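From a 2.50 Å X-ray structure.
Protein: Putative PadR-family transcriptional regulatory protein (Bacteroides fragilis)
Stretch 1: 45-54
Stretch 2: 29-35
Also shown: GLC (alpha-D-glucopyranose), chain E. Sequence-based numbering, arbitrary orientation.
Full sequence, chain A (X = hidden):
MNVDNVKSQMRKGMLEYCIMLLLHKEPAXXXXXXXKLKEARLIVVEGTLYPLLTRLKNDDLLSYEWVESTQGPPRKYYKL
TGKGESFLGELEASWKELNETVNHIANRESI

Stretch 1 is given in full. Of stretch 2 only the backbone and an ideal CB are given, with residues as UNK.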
ATOM      1  N   VAL A  45      11.028  -5.777  13.872  1.00 66.60           N
ATOM      2  CA  VAL A  45      11.534  -5.342  15.176  1.00 68.84           C
ATOM      3  C   VAL A  45      10.727  -4.169  15.744  1.00 66.38           C
ATOM      4  O   VAL A  45       9.939  -3.534  15.023  1.00 62.95           O
ATOM      5  CB  VAL A  45      13.064  -5.027  15.164  1.00 73.27           C
ATOM      6  CG1 VAL A  45      13.878  -6.302  14.984  1.00 76.68           C
ATOM      7  CG2 VAL A  45      13.439  -3.975  14.122  1.00 72.60           C
ATOM      8  N   GLU A  46      10.934  -3.908  17.036  1.00 68.79           N
ATOM      9  CA  GLU A  46      10.287  -2.816  17.770  1.00 67.81           C
ATOM     10  C   GLU A  46      10.524  -1.456  17.116  1.00 66.81           C
ATOM     11  O   GLU A  46       9.583  -0.692  16.936  1.00 64.00           O
ATOM     12  CB  GLU A  46      10.742  -2.802  19.238  1.00 72.78           C
ATOM     13  CG  GLU A  46      10.372  -4.060  20.022  1.00 74.65           C
ATOM     14  CD  GLU A  46      10.799  -4.039  21.492  1.00 80.78           C
ATOM     15  OE1 GLU A  46      11.710  -3.269  21.878  1.00 84.64           O
ATOM     16  OE2 GLU A  46      10.217  -4.827  22.271  1.00 82.49           O
ATOM     17  N   GLY A  47      11.775  -1.182  16.735  1.00 69.68           N
ATOM     18  CA  GLY A  47      12.140   0.030  15.988  1.00 69.77           C
ATOM     19  C   GLY A  47      11.300   0.301  14.742  1.00 65.48           C
ATOM     20  O   GLY A  47      11.075   1.464  14.389  1.00 65.38           O
ATOM     21  N   THR A  48      10.842  -0.769  14.083  1.00 62.77           N
ATOM     22  CA  THR A  48       9.996  -0.675  12.888  1.00 59.85           C
ATOM     23  C   THR A  48       8.501  -0.592  13.278  1.00 56.59           C
ATOM     24  O   THR A  48       7.781   0.294  12.813  1.00 55.34           O
ATOM     25  CB  THR A  48      10.239  -1.860  11.912  1.00 60.00           C
ATOM     26  OG1 THR A  48      11.641  -1.982  11.601  1.00 63.70           O
ATOM     27  CG2 THR A  48       9.458  -1.688  10.617  1.00 58.47           C
ATOM     28  N   LEU A  49       8.063  -1.506  14.147  1.00 55.76           N
ATOM     29  CA  LEU A  49       6.663  -1.639  14.537  1.00 53.37           C
ATOM     30  C   LEU A  49       6.115  -0.438  15.338  1.00 53.24           C
ATOM     31  O   LEU A  49       5.039   0.075  15.028  1.00 51.02           O
ATOM     32  CB  LEU A  49       6.463  -2.936  15.337  1.00 54.09           C
ATOM     33  CG  LEU A  49       5.161  -3.761  15.387  1.00 52.51           C
ATOM     34  CD1 LEU A  49       4.773  -4.042  16.831  1.00 53.99           C
ATOM     35  CD2 LEU A  49       3.979  -3.151  14.657  1.00 50.19           C
ATOM     36  N   TYR A  50       6.867   0.005  16.346  1.00 56.06           N
ATOM     37  CA  TYR A  50       6.396   1.030  17.296  1.00 57.23           C
ATOM     38  C   TYR A  50       5.954   2.361  16.644  1.00 56.71           C
ATOM     39  O   TYR A  50       4.854   2.834  16.971  1.00 55.81           O
ATOM     40  CB  TYR A  50       7.401   1.250  18.447  1.00 61.65           C
ATOM     41  CG  TYR A  50       7.504   0.110  19.461  1.00 63.76           C
ATOM     42  CD1 TYR A  50       6.832  -1.115  19.267  1.00 61.59           C
ATOM     43  CD2 TYR A  50       8.292   0.249  20.614  1.00 68.93           C
ATOM     44  CE1 TYR A  50       6.929  -2.149  20.190  1.00 64.29           C
ATOM     45  CE2 TYR A  50       8.393  -0.789  21.543  1.00 71.91           C
ATOM     46  CZ  TYR A  50       7.709  -1.986  21.319  1.00 69.50           C
ATOM     47  OH  TYR A  50       7.790  -3.034  22.210  1.00 73.11           O
ATOM     48  N   PRO A  51       6.773   2.950  15.722  1.00 57.92           N
ATOM     49  CA  PRO A  51       6.336   4.203  15.087  1.00 58.44           C
ATOM     50  C   PRO A  51       5.094   4.086  14.204  1.00 55.92           C
ATOM     51  O   PRO A  51       4.380   5.075  14.033  1.00 56.60           O
ATOM     52  CB  PRO A  51       7.546   4.625  14.235  1.00 61.04           C
ATOM     53  CG  PRO A  51       8.712   3.921  14.843  1.00 62.76           C
ATOM     54  CD  PRO A  51       8.152   2.606  15.303  1.00 59.99           C
ATOM     55  N   LEU A  52       4.838   2.904  13.649  1.00 53.93           N
ATOM     56  CA  LEU A  52       3.653   2.687  12.806  1.00 52.44           C
ATOM     57  C   LEU A  52       2.377   2.569  13.646  1.00 51.34           C
ATOM     58  O   LEU A  52       1.326   3.143  13.288  1.00 51.52           O
ATOM     59  CB  LEU A  52       3.850   1.463  11.916  1.00 51.59           C
ATOM     60  CG  LEU A  52       4.498   1.571  10.524  1.00 53.30           C
ATOM     61  CD1 LEU A  52       5.440   2.750  10.277  1.00 55.94           C
ATOM     62  CD2 LEU A  52       5.155   0.254  10.182  1.00 53.13           C
ATOM     63  N   LEU A  53       2.480   1.850  14.766  1.00 50.84           N
ATOM     64  CA  LEU A  53       1.412   1.783  15.751  1.00 50.74           C
ATOM     65  C   LEU A  53       1.015   3.191  16.206  1.00 52.40           C
ATOM     66  O   LEU A  53      -0.176   3.531  16.211  1.00 52.04           O
ATOM     67  CB  LEU A  53       1.838   0.935  16.956  1.00 51.47           C
ATOM     68  CG  LEU A  53       2.205  -0.529  16.737  1.00 50.77           C
ATOM     69  CD1 LEU A  53       2.709  -1.102  18.056  1.00 53.12           C
ATOM     70  CD2 LEU A  53       1.016  -1.314  16.197  1.00 49.17           C
ATOM     71  N   THR A  54       2.030   3.990  16.554  1.00 54.67           N
ATOM     72  CA  THR A  54       1.870   5.385  16.957  1.00 57.35           C
ATOM     73  C   THR A  54       1.204   6.211  15.838  1.00 57.36           C
ATOM     74  O   THR A  54       0.262   6.963  16.122  1.00 58.47           O
ATOM     75  CB  THR A  54       3.217   5.990  17.455  1.00 60.73           C
ATOM     76  OG1 THR A  54       3.639   5.292  18.634  1.00 61.90           O
ATOM     77  CG2 THR A  54       3.095   7.479  17.806  1.00 64.33           C
ATOM     78  N   UNK A  29      -1.265  -6.790  22.302  1.00 62.56           N
ATOM     79  CA  UNK A  29      -0.045  -6.072  22.642  1.00 62.36           C
ATOM     80  C   UNK A  29       0.858  -6.096  21.410  1.00 61.39           C
ATOM     81  O   UNK A  29       0.772  -7.017  20.577  1.00 61.40           O
ATOM     82  CB  UNK A  29       0.649  -6.687  23.859  1.00 62.36           C
ATOM     83  N   UNK A  30       1.716  -5.085  21.284  1.00 60.85           N
ATOM     84  CA  UNK A  30       2.753  -5.060  20.253  1.00 60.28           C
ATOM     85  C   UNK A  30       3.543  -6.381  20.139  1.00 62.01           C
ATOM     86  O   UNK A  30       3.795  -6.856  19.033  1.00 61.73           O
ATOM     87  CB  UNK A  30       3.722  -3.912  20.542  1.00 60.28           C
ATOM     88  N   UNK A  31       3.906  -6.953  21.287  1.00 64.52           N
ATOM     89  CA  UNK A  31       4.524  -8.283  21.398  1.00 67.20           C
ATOM     90  C   UNK A  31       3.691  -9.429  20.813  1.00 67.23           C
ATOM     91  O   UNK A  31       4.260 -10.422  20.365  1.00 70.42           O
ATOM     92  CB  UNK A  31       4.805  -8.583  22.872  1.00 67.20           C
ATOM     93  N   UNK A  32       2.359  -9.312  20.837  1.00 65.32           N
ATOM     94  CA  UNK A  32       1.506 -10.321  20.189  1.00 66.01           C
ATOM     95  C   UNK A  32       1.584 -10.171  18.677  1.00 64.53           C
ATOM     96  O   UNK A  32       1.586 -11.166  17.960  1.00 67.01           O
ATOM     97  CB  UNK A  32       0.056 -10.196  20.660  1.00 66.01           C
ATOM     98  N   UNK A  33       1.620  -8.921  18.216  1.00 61.31           N
ATOM     99  CA  UNK A  33       1.739  -8.592  16.798  1.00 60.36           C
ATOM    100  C   UNK A  33       3.065  -9.126  16.255  1.00 62.27           C
ATOM    101  O   UNK A  33       3.067  -9.835  15.247  1.00 63.69           O
ATOM    102  CB  UNK A  33       1.637  -7.081  16.581  1.00 60.36           C
ATOM    103  N   UNK A  34       4.159  -8.809  16.958  1.00 62.76           N
ATOM    104  CA  UNK A  34       5.509  -9.297  16.628  1.00 65.88           C
ATOM    105  C   UNK A  34       5.513 -10.830  16.534  1.00 69.97           C
ATOM    106  O   UNK A  34       6.069 -11.388  15.579  1.00 72.75           O
ATOM    107  CB  UNK A  34       6.521  -8.828  17.675  1.00 65.88           C
ATOM    108  N   UNK A  35       4.852 -11.481  17.493  1.00 70.79           N
ATOM    109  CA  UNK A  35       4.778 -12.941  17.568  1.00 75.71           C
ATOM    110  C   UNK A  35       3.977 -13.567  16.421  1.00 77.23           C
ATOM    111  O   UNK A  35       4.363 -14.615  15.896  1.00 81.79           O
ATOM    112  CB  UNK A  35       4.157 -13.353  18.904  1.00 75.71           C
TER
HETATM  113  C1  GLC E 204       4.700  -4.428  25.676  1.00 79.09           C
HETATM  114  C2  GLC E 204       3.570  -4.517  24.650  1.00 79.07           C
HETATM  115  C3  GLC E 204       3.318  -3.220  23.867  1.00 80.41           C
HETATM  116  C4  GLC E 204       3.701  -1.920  24.582  1.00 85.70           C
HETATM  117  C5  GLC E 204       5.061  -1.983  25.297  1.00 87.30           C
HETATM  118  C6  GLC E 204       5.005  -1.245  26.638  1.00 87.31           C
HETATM  119  O1  GLC E 204       5.428  -5.659  25.644  1.00 76.82           O
HETATM  120  O2  GLC E 204       3.872  -5.554  23.711  1.00 74.53           O
HETATM  121  O3  GLC E 204       1.938  -3.158  23.486  1.00 72.63           O
HETATM  122  O4  GLC E 204       3.751  -0.861  23.615  1.00 89.28           O
HETATM  123  O5  GLC E 204       5.599  -3.325  25.431  1.00 85.43           O
HETATM  124  O6  GLC E 204       5.004   0.171  26.406  1.00 89.94           O

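Position 29 stands right before a helix, with phi/psi of -73/153°, and its ideal CB has nothing of stretch 1 within 5.5 Å. An N-cap often carries Ser, Thr, Asp or Asn, but the space is open and the sugar lies nearby, so an aromatic residue is equally plausible. The deposited residue is Tyr29. Its CB comes 3.4 Å from O2 of the glucose, and O3 of the sugar lies at the edge of its ring, near the ring plane.

Position 30 opens the helix and points CA-to-CB toward stretch 1. Its ideal CB is already 3.7 Å from Tyr50 CE1 and 3.9 Å from both Leu49 CD1 and Leu53 CD1. Three side chains converge on one carbon, so a small apolar residue fits best; a polar group would find only carbon on the side of stretch 1, although O3 of the glucose lies 3.5 Å from the ideal CB. Ala30 is found here. Its CB packs 3.7 Å from Tyr50 CE1, which approaches obliquely, and 3.8 Å from both Leu49 CD1 and Leu53 CD1. Its backbone N donates a hydrogen bond to O3 of the sugar (2.9 Å), a bond that any residue except proline could make.

Position 31 points sideways, clear of stretch 1, and its backbone N lies 2.8 Å from O2 of the glucose. A short polar side chain could reach the same hydroxyl, so Ser, Thr or Asn would suit. Ser31, in the p rotamer, hydrogen-bonds through OG to O2 of the sugar at 2.9 Å, while its N donates to that same oxygen.

Position 32 is out of reach of stretch 1. In the first turn of a helix an acidic or amide side chain can fold back to the free backbone NH groups, so Asp, Glu, Asn or Gln would serve. Asp32 does so: its OD2 accepts a hydrogen bond from Tyr29 N (2.9 Å).

Position 33 turns back toward stretch 1, one helical turn after Ala30. The ideal CB is 4.4 Å from Leu49 CD1, and the leucines at 49 and 53 offer a purely aliphatic surface with enough space for a longer side chain; Leu, Ile, Val or Met would fit. The deposited Ile33 uses both branches: CG2 lies 4.2 Å from Leu49 CD2, and CD1 lies 4.0 Å from Leu53 CD2.

Position 34 also points toward stretch 1, but its ideal CB is 5.2 Å from Leu49 CD1, leaving a gap for a medium or large apolar residue. Near Glu46, a long basic side chain might also be considered. Ile34, with chi1 in m and chi2 in t, fills the gap: CG1 rests 3.8 Å from Leu49 CD1, and CD1 comes 4.1 Å from Glu46 CG, so it meets the aliphatic part of that acid rather than its carboxylate.

Position 35 is out of reach of stretch 1, and many helix-compatible residues, especially polar ones, would be acceptable. Gln35 occupies it and makes no contact with stretch 1.

Stretch 2 (29-35) YASDIIQ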
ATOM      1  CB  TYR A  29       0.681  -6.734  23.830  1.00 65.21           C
ATOM      2  CG  TYR A  29      -0.108  -6.851  25.139  1.00 66.74           C
ATOM      3  CD1 TYR A  29      -0.357  -5.727  25.943  1.00 67.50           C
ATOM      4  CD2 TYR A  29      -0.572  -8.091  25.584  1.00 68.44           C
ATOM      5  CE1 TYR A  29      -1.062  -5.840  27.139  1.00 69.80           C
ATOM      6  CE2 TYR A  29      -1.281  -8.211  26.777  1.00 70.43           C
ATOM      7  CZ  TYR A  29      -1.514  -7.084  27.550  1.00 70.98           C
ATOM      8  OH  TYR A  29      -2.219  -7.198  28.722  1.00 73.83           O
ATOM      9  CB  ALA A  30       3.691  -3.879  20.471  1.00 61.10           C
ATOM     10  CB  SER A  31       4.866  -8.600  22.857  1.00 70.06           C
ATOM     11  OG  SER A  31       3.712  -8.450  23.687  1.00 69.67           O
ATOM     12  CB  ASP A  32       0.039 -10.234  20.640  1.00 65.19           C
ATOM     13  CG  ASP A  32      -0.130 -10.370  22.141  1.00 66.62           C
ATOM     14  OD1 ASP A  32       0.546 -11.239  22.733  1.00 69.65           O
ATOM     15  OD2 ASP A  32      -0.956  -9.619  22.727  1.00 65.29           O
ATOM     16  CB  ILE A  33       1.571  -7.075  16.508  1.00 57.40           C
ATOM     17  CG1 ILE A  33       0.133  -6.640  16.805  1.00 56.42           C
ATOM     18  CG2 ILE A  33       1.926  -6.751  15.050  1.00 57.03           C
ATOM     19  CD1 ILE A  33      -0.056  -5.142  16.943  1.00 54.84           C
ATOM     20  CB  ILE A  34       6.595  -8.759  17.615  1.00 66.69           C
ATOM     21  CG1 ILE A  34       6.773  -7.241  17.435  1.00 63.97           C
ATOM     22  CG2 ILE A  34       7.944  -9.489  17.448  1.00 70.52           C
ATOM     23  CD1 ILE A  34       7.373  -6.515  18.653  1.00 65.40           C
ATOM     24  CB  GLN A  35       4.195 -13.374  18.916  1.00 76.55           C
ATOM     25  CG  GLN A  35       5.045 -14.395  19.653  1.00 81.89           C
ATOM     26  CD  GLN A  35       4.799 -15.826  19.209  1.00 87.21           C
ATOM     27  OE1 GLN A  35       5.632 -16.423  18.527  1.00 91.26           O
ATOM     28  NE2 GLN A  35       3.655 -16.389  19.611  1.00 88.34           N
TER
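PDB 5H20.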